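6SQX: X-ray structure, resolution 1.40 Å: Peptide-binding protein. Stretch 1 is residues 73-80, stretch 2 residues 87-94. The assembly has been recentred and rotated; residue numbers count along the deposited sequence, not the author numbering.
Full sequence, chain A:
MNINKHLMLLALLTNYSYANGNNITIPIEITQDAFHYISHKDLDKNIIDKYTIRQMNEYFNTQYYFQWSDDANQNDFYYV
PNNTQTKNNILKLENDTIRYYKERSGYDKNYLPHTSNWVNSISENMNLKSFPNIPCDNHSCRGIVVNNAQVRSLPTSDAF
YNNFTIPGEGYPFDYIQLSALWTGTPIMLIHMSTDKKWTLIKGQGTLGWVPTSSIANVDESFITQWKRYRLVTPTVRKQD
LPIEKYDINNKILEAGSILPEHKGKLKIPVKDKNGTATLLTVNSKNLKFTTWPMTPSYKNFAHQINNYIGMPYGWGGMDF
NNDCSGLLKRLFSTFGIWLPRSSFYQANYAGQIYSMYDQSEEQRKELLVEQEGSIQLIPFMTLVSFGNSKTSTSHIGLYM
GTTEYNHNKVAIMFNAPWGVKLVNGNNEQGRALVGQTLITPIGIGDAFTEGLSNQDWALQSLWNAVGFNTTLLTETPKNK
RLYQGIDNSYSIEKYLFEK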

ATOM      1  N   ASN A  73     -14.414  17.337  -0.368  1.00 24.79           N
ATOM      2  CA  ASN A  73     -15.763  17.352   0.186  1.00 23.48           C
ATOM      3  C   ASN A  73     -16.166  15.941   0.593  1.00 22.85           C
ATOM      4  O   ASN A  73     -15.474  14.961   0.284  1.00 23.00           O
ATOM      5  CB  ASN A  73     -16.791  18.007  -0.775  1.00 23.33           C
ATOM      6  CG  ASN A  73     -17.027  17.183  -2.027  1.00 24.67           C
ATOM      7  OD1 ASN A  73     -17.435  16.026  -1.950  1.00 26.97           O
ATOM      8  ND2 ASN A  73     -16.775  17.780  -3.198  1.00 24.49           N
ATOM      9  N   GLN A  74     -17.302  15.833   1.292  1.00 24.52           N
ATOM     10  CA  GLN A  74     -17.709  14.554   1.861  1.00 23.86           C
ATOM     11  C   GLN A  74     -18.404  13.632   0.867  1.00 23.80           C
ATOM     12  O   GLN A  74     -18.679  12.471   1.212  1.00 25.27           O
ATOM     13  CB  GLN A  74     -18.626  14.750   3.069  1.00 22.58           C
ATOM     14  CG  GLN A  74     -17.956  15.333   4.313  1.00 22.50           C
ATOM     15  CD  GLN A  74     -18.976  15.613   5.367  1.00 23.34           C
ATOM     16  OE1 GLN A  74     -19.958  16.331   5.109  1.00 27.36           O
ATOM     17  NE2 GLN A  74     -18.806  15.032   6.546  1.00 22.74           N
ATOM     18  N   ASN A  75     -18.681  14.098  -0.362  1.00 24.43           N
ATOM     19  CA  ASN A  75     -19.470  13.334  -1.329  1.00 24.10           C
ATOM     20  C   ASN A  75     -18.635  12.651  -2.406  1.00 23.91           C
ATOM     21  O   ASN A  75     -19.103  11.668  -3.012  1.00 24.19           O
ATOM     22  CB  ASN A  75     -20.518  14.248  -1.978  1.00 26.47           C
ATOM     23  CG  ASN A  75     -21.438  14.834  -0.954  1.00 31.15           C
ATOM     24  OD1 ASN A  75     -22.257  14.123  -0.369  1.00 36.25           O
ATOM     25  ND2 ASN A  75     -21.306  16.138  -0.706  1.00 33.96           N
ATOM     26  N   ASP A  76     -17.450  13.178  -2.682  1.00 23.19           N
ATOM     27  CA  ASP A  76     -16.626  12.778  -3.814  1.00 23.00           C
ATOM     28  C   ASP A  76     -15.325  12.190  -3.288  1.00 22.17           C
ATOM     29  O   ASP A  76     -14.715  12.748  -2.369  1.00 23.27           O
ATOM     30  CB  ASP A  76     -16.270  14.005  -4.694  1.00 23.53           C
ATOM     31  CG  ASP A  76     -17.509  14.740  -5.247  1.00 26.26           C
ATOM     32  OD1 ASP A  76     -18.569  14.082  -5.374  1.00 27.72           O
ATOM     33  OD2 ASP A  76     -17.382  15.944  -5.550  1.00 27.06           O
ATOM     34  N   PHE A  77     -14.887  11.093  -3.904  1.00 22.20           N
ATOM     35  CA  PHE A  77     -13.641  10.428  -3.532  1.00 21.29           C
ATOM     36  C   PHE A  77     -12.782  10.216  -4.772  1.00 21.72           C
ATOM     37  O   PHE A  77     -13.266   9.702  -5.786  1.00 22.12           O
ATOM     38  CB  PHE A  77     -13.907   9.078  -2.832  1.00 20.90           C
ATOM     39  CG  PHE A  77     -12.691   8.197  -2.760  1.00 19.97           C
ATOM     40  CD1 PHE A  77     -11.606   8.532  -1.937  1.00 20.26           C
ATOM     41  CD2 PHE A  77     -12.617   7.056  -3.542  1.00 21.13           C
ATOM     42  CE1 PHE A  77     -10.456   7.713  -1.880  1.00 20.91           C
ATOM     43  CE2 PHE A  77     -11.461   6.245  -3.496  1.00 21.45           C
ATOM     44  CZ  PHE A  77     -10.389   6.596  -2.672  1.00 21.29           C
ATOM     45  N   TYR A  78     -11.509  10.595  -4.687  1.00 21.26           N
ATOM     46  CA  TYR A  78     -10.547  10.462  -5.780  1.00 20.86           C
ATOM     47  C   TYR A  78      -9.499   9.412  -5.431  1.00 20.57           C
ATOM     48  O   TYR A  78      -8.835   9.545  -4.411  1.00 20.91           O
ATOM     49  CB  TYR A  78      -9.813  11.790  -5.990  1.00 21.68           C
ATOM     50  CG  TYR A  78     -10.722  12.871  -6.516  1.00 23.83           C
ATOM     51  CD1 TYR A  78     -11.615  13.544  -5.665  1.00 25.66           C
ATOM     52  CD2 TYR A  78     -10.706  13.218  -7.870  1.00 24.84           C
ATOM     53  CE1 TYR A  78     -12.489  14.537  -6.169  1.00 27.00           C
ATOM     54  CE2 TYR A  78     -11.549  14.219  -8.377  1.00 26.81           C
ATOM     55  CZ  TYR A  78     -12.448  14.852  -7.535  1.00 27.54           C
ATOM     56  OH  TYR A  78     -13.287  15.832  -8.037  1.00 29.89           O
ATOM     57  N   TYR A  79      -9.272   8.430  -6.310  1.00 19.80           N
ATOM     58  CA  TYR A  79      -8.067   7.609  -6.104  1.00 19.74           C
ATOM     59  C   TYR A  79      -6.801   8.427  -6.282  1.00 19.33           C
ATOM     60  O   TYR A  79      -5.766   8.095  -5.683  1.00 20.66           O
ATOM     61  CB  TYR A  79      -8.042   6.416  -7.077  1.00 22.12           C
ATOM     62  CG  TYR A  79      -9.124   5.439  -6.772  1.00 24.21           C
ATOM     63  CD1 TYR A  79      -9.036   4.596  -5.661  1.00 26.85           C
ATOM     64  CD2 TYR A  79     -10.261   5.351  -7.584  1.00 26.96           C
ATOM     65  CE1 TYR A  79     -10.056   3.711  -5.348  1.00 28.40           C
ATOM     66  CE2 TYR A  79     -11.285   4.436  -7.289  1.00 28.17           C
ATOM     67  CZ  TYR A  79     -11.165   3.609  -6.164  1.00 29.96           C
ATOM     68  OH  TYR A  79     -12.165   2.724  -5.821  1.00 34.11           O
ATOM     69  N   VAL A  80      -6.825   9.459  -7.118  1.00 20.12           N
ATOM     70  CA  VAL A  80      -5.705  10.374  -7.312  1.00 19.93           C
ATOM     71  C   VAL A  80      -6.261  11.786  -7.141  1.00 19.71           C
ATOM     72  O   VAL A  80      -6.973  12.280  -8.039  1.00 20.78           O
ATOM     73  CB  VAL A  80      -5.068  10.169  -8.701  1.00 21.71           C
ATOM     74  CG1 VAL A  80      -3.940  11.205  -8.956  1.00 22.47           C
ATOM     75  CG2 VAL A  80      -4.555   8.715  -8.823  1.00 21.88           C
ATOM     76  N   LYS A  87     -12.389  10.129 -10.167  1.00 25.68           N
ATOM     77  CA  LYS A  87     -13.416  10.641  -9.264  1.00 26.78           C
ATOM     78  C   LYS A  87     -14.571   9.662  -9.153  1.00 26.28           C
ATOM     79  O   LYS A  87     -15.032   9.119 -10.158  1.00 28.69           O
ATOM     80  CB  LYS A  87     -13.973  11.942  -9.838  1.00 27.74           C
ATOM     81  CG  LYS A  87     -15.001  12.639  -8.952  1.00 29.09           C
ATOM     82  CD  LYS A  87     -15.678  13.785  -9.722  1.00 30.52           C
ATOM     83  CE  LYS A  87     -16.654  14.549  -8.833  1.00 30.95           C
ATOM     84  NZ  LYS A  87     -17.404  15.619  -9.543  1.00 31.59           N
ATOM     85  N   ASN A  88     -15.079   9.486  -7.935  1.00 24.56           N
ATOM     86  CA  ASN A  88     -16.144   8.547  -7.631  1.00 25.34           C
ATOM     87  C   ASN A  88     -17.148   9.186  -6.685  1.00 24.10           C
ATOM     88  O   ASN A  88     -16.773   9.954  -5.799  1.00 24.54           O
ATOM     89  CB  ASN A  88     -15.578   7.295  -6.934  1.00 26.09           C
ATOM     90  CG  ASN A  88     -14.663   6.493  -7.842  1.00 30.29           C
ATOM     91  OD1 ASN A  88     -15.099   5.559  -8.523  1.00 34.68           O
ATOM     92  ND2 ASN A  88     -13.382   6.859  -7.863  1.00 31.70           N
ATOM     93  N   ASN A  89     -18.425   8.827  -6.834  1.00 25.28           N
ATOM     94  CA  ASN A  89     -19.436   9.205  -5.846  1.00 25.32           C
ATOM     95  C   ASN A  89     -19.422   8.228  -4.666  1.00 25.08           C
ATOM     96  O   ASN A  89     -19.582   7.013  -4.855  1.00 26.85           O
ATOM     97  CB  ASN A  89     -20.810   9.237  -6.522  1.00 26.31           C
ATOM     98  CG  ASN A  89     -21.903   9.671  -5.579  1.00 26.65           C
ATOM     99  OD1 ASN A  89     -22.530   8.849  -4.921  1.00 28.99           O
ATOM    100  ND2 ASN A  89     -22.157  10.982  -5.522  1.00 28.04           N
ATOM    101  N   ILE A  90     -19.228   8.763  -3.449  1.00 23.35           N
ATOM    102  CA  ILE A  90     -19.023   7.912  -2.269  1.00 22.55           C
ATOM    103  C   ILE A  90     -20.264   7.094  -1.965  1.00 22.65           C
ATOM    104  O   ILE A  90     -20.177   5.884  -1.712  1.00 23.09           O
ATOM    105  CB  ILE A  90     -18.566   8.734  -1.047  1.00 22.22           C
ATOM    106  CG1 ILE A  90     -17.171   9.318  -1.330  1.00 22.25           C
ATOM    107  CG2 ILE A  90     -18.641   7.885   0.264  1.00 22.75           C
ATOM    108  CD1 ILE A  90     -16.644  10.317  -0.310  1.00 23.86           C
ATOM    109  N   LEU A  91     -21.451   7.726  -2.027  1.00 24.34           N
ATOM    110  CA  LEU A  91     -22.668   6.988  -1.704  1.00 25.10           C
ATOM    111  C   LEU A  91     -22.894   5.845  -2.695  1.00 26.51           C
ATOM    112  O   LEU A  91     -23.277   4.730  -2.301  1.00 27.24           O
ATOM    113  CB  LEU A  91     -23.862   7.945  -1.665  1.00 25.91           C
ATOM    114  CG  LEU A  91     -25.236   7.364  -1.285  1.00 26.81           C
ATOM    115  CD1 LEU A  91     -25.141   6.651   0.083  1.00 29.26           C
ATOM    116  CD2 LEU A  91     -26.265   8.502  -1.271  1.00 28.75           C
ATOM    117  N   LYS A  92     -22.612   6.084  -3.980  1.00 25.88           N
ATOM    118  CA  LYS A  92     -22.713   5.004  -4.971  1.00 27.13           C
ATOM    119  C   LYS A  92     -21.767   3.857  -4.621  1.00 27.15           C
ATOM    120  O   LYS A  92     -22.155   2.681  -4.662  1.00 28.50           O
ATOM    121  CB  LYS A  92     -22.422   5.537  -6.378  1.00 27.99           C
ATOM    122  CG  LYS A  92     -22.401   4.465  -7.462  1.00 32.08           C
ATOM    123  CD  LYS A  92     -21.915   5.035  -8.799  1.00 38.11           C
ATOM    124  CE  LYS A  92     -22.164   4.071  -9.957  1.00 43.06           C
ATOM    125  NZ  LYS A  92     -21.630   2.695  -9.733  1.00 44.40           N
ATOM    126  N   LEU A  93     -20.507   4.182  -4.287  1.00 25.34           N
ATOM    127  CA  LEU A  93     -19.548   3.128  -3.934  1.00 23.80           C
ATOM    128  C   LEU A  93     -20.020   2.336  -2.721  1.00 23.97           C
ATOM    129  O   LEU A  93     -19.835   1.116  -2.660  1.00 24.31           O
ATOM    130  CB  LEU A  93     -18.155   3.720  -3.689  1.00 25.48           C
ATOM    131  CG  LEU A  93     -17.336   4.202  -4.897  1.00 27.72           C
ATOM    132  CD1 LEU A  93     -15.938   4.720  -4.464  1.00 28.38           C
ATOM    133  CD2 LEU A  93     -17.171   3.137  -5.985  1.00 29.79           C
ATOM    134  N   GLU A  94     -20.586   3.017  -1.723  1.00 23.54           N
ATOM    135  CA  GLU A  94     -21.086   2.319  -0.546  1.00 24.97           C
ATOM    136  C   GLU A  94     -22.215   1.377  -0.904  1.00 26.13           C
ATOM    137  O   GLU A  94     -22.229   0.213  -0.483  1.00 26.73           O
ATOM    138  CB  GLU A  94     -21.527   3.318   0.515  1.00 25.88           C
ATOM    139  CG  GLU A  94     -20.346   4.124   1.085  1.00 26.18           C
ATOM    140  CD  GLU A  94     -19.312   3.232   1.748  1.00 25.27           C
ATOM    141  OE1 GLU A  94     -19.683   2.555   2.738  1.00 24.98           O
ATOM    142  OE2 GLU A  94     -18.156   3.226   1.261  1.00 26.19           O
TER
HETATM  143  O   HOH W   1     -21.568  10.562  -2.182  1.00 24.83           O
HETATM  144  O   HOH W   2     -18.780  16.956  -7.614  1.00 28.74           O
HETATM  145  O   HOH W   3     -20.014  12.582  -6.908  1.00 33.47           O

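The two stretches pair as antiparallel strands, 76-78 against 87-89, their axes approaching to 4.6 Å with an angle of 146° between N-to-C directions. Phe77 and Asn88 form the hydrogen-bonded pair: Phe77 N donates to Asn88 O at 2.9 Å (168° at the hydrogen), and Asn88 N donates to Phe77 O at 2.8 Å, more bent at 134°. A third rung, Ile90 N to Asn75 O, is 2.9 Å long and nearly linear (175°), so the ladder runs into the first turn of the helix that starts at Ile90. Water 1 extends it, donating to Asn75 O (2.8 Å) and accepting from Leu91 N (2.8 Å).

Alternation along the strands sorts the side chains. Asp76, Tyr78, Lys87 and Asn89 share one face. Lys87 has all four chi angles at t, and this extended chain passes the Tyr78 ring and reaches Asp76. Its CG lies 4.1 Å from the Tyr78 ring centroid, 29° off the normal, an off-centre CH-pi contact, while its CD is 3.6 Å from Tyr78 OH. Lysine suits the place because its CA lies over the Tyr78 ring face and its aliphatic chain continues past the ring, while the amine stays free to reach the water beside Asp76. The charges stop short of a salt bridge: Asp76 OD2 and Lys87 NZ are 4.0 Å apart, and water 2 joins them, donating to OD2 and accepting from NZ, both at 2.7 Å. Water 3 similarly links Asp76 OD1 (2.6 Å) to Asn89 ND2 (3.0 Å).

Asp76, with chi1 at m, places OD2 within reach of Asn73 ND2, which donates to it (3.0 Å), and of water 2, leaving OD1 to water 3. Asn73, with chi1 at p, places OD1 to accept from Asn75 N (2.8 Å) and Asp76 N (2.9 Å). One amide thus serves as both donor and acceptor, fastening the turn before the strand. Asn89, with chi1 at t, caps the helix: its OD1 accepts from Lys92 N at 2.9 Å, while its ND2 donates to water 3.

The opposite face carries Phe77 and Asn88. Phe77 is buried, its CB 3.6 Å from Ile90 CG1; chi1 at t sets its ring beside Leu93, with CD2 4.2 Å from Leu93 CD1. Ile90 and Leu93, both with chi1 at m and chi2 at t, have CA-to-CB bonds pointing toward stretch 1, so the helix supplies apolar surface, Ile90 against the Phe77 CB and Leu93 beside the ring. Asn88, with chi1 at m, brings ND2 to 3.3 Å from Tyr79 CE2, oblique to that ring.

Together the stretches bury 534 Å². One cost is Gln74 O, which lies 3.3 Å from Ile90 CD1 and is buried without a polar partner in the model.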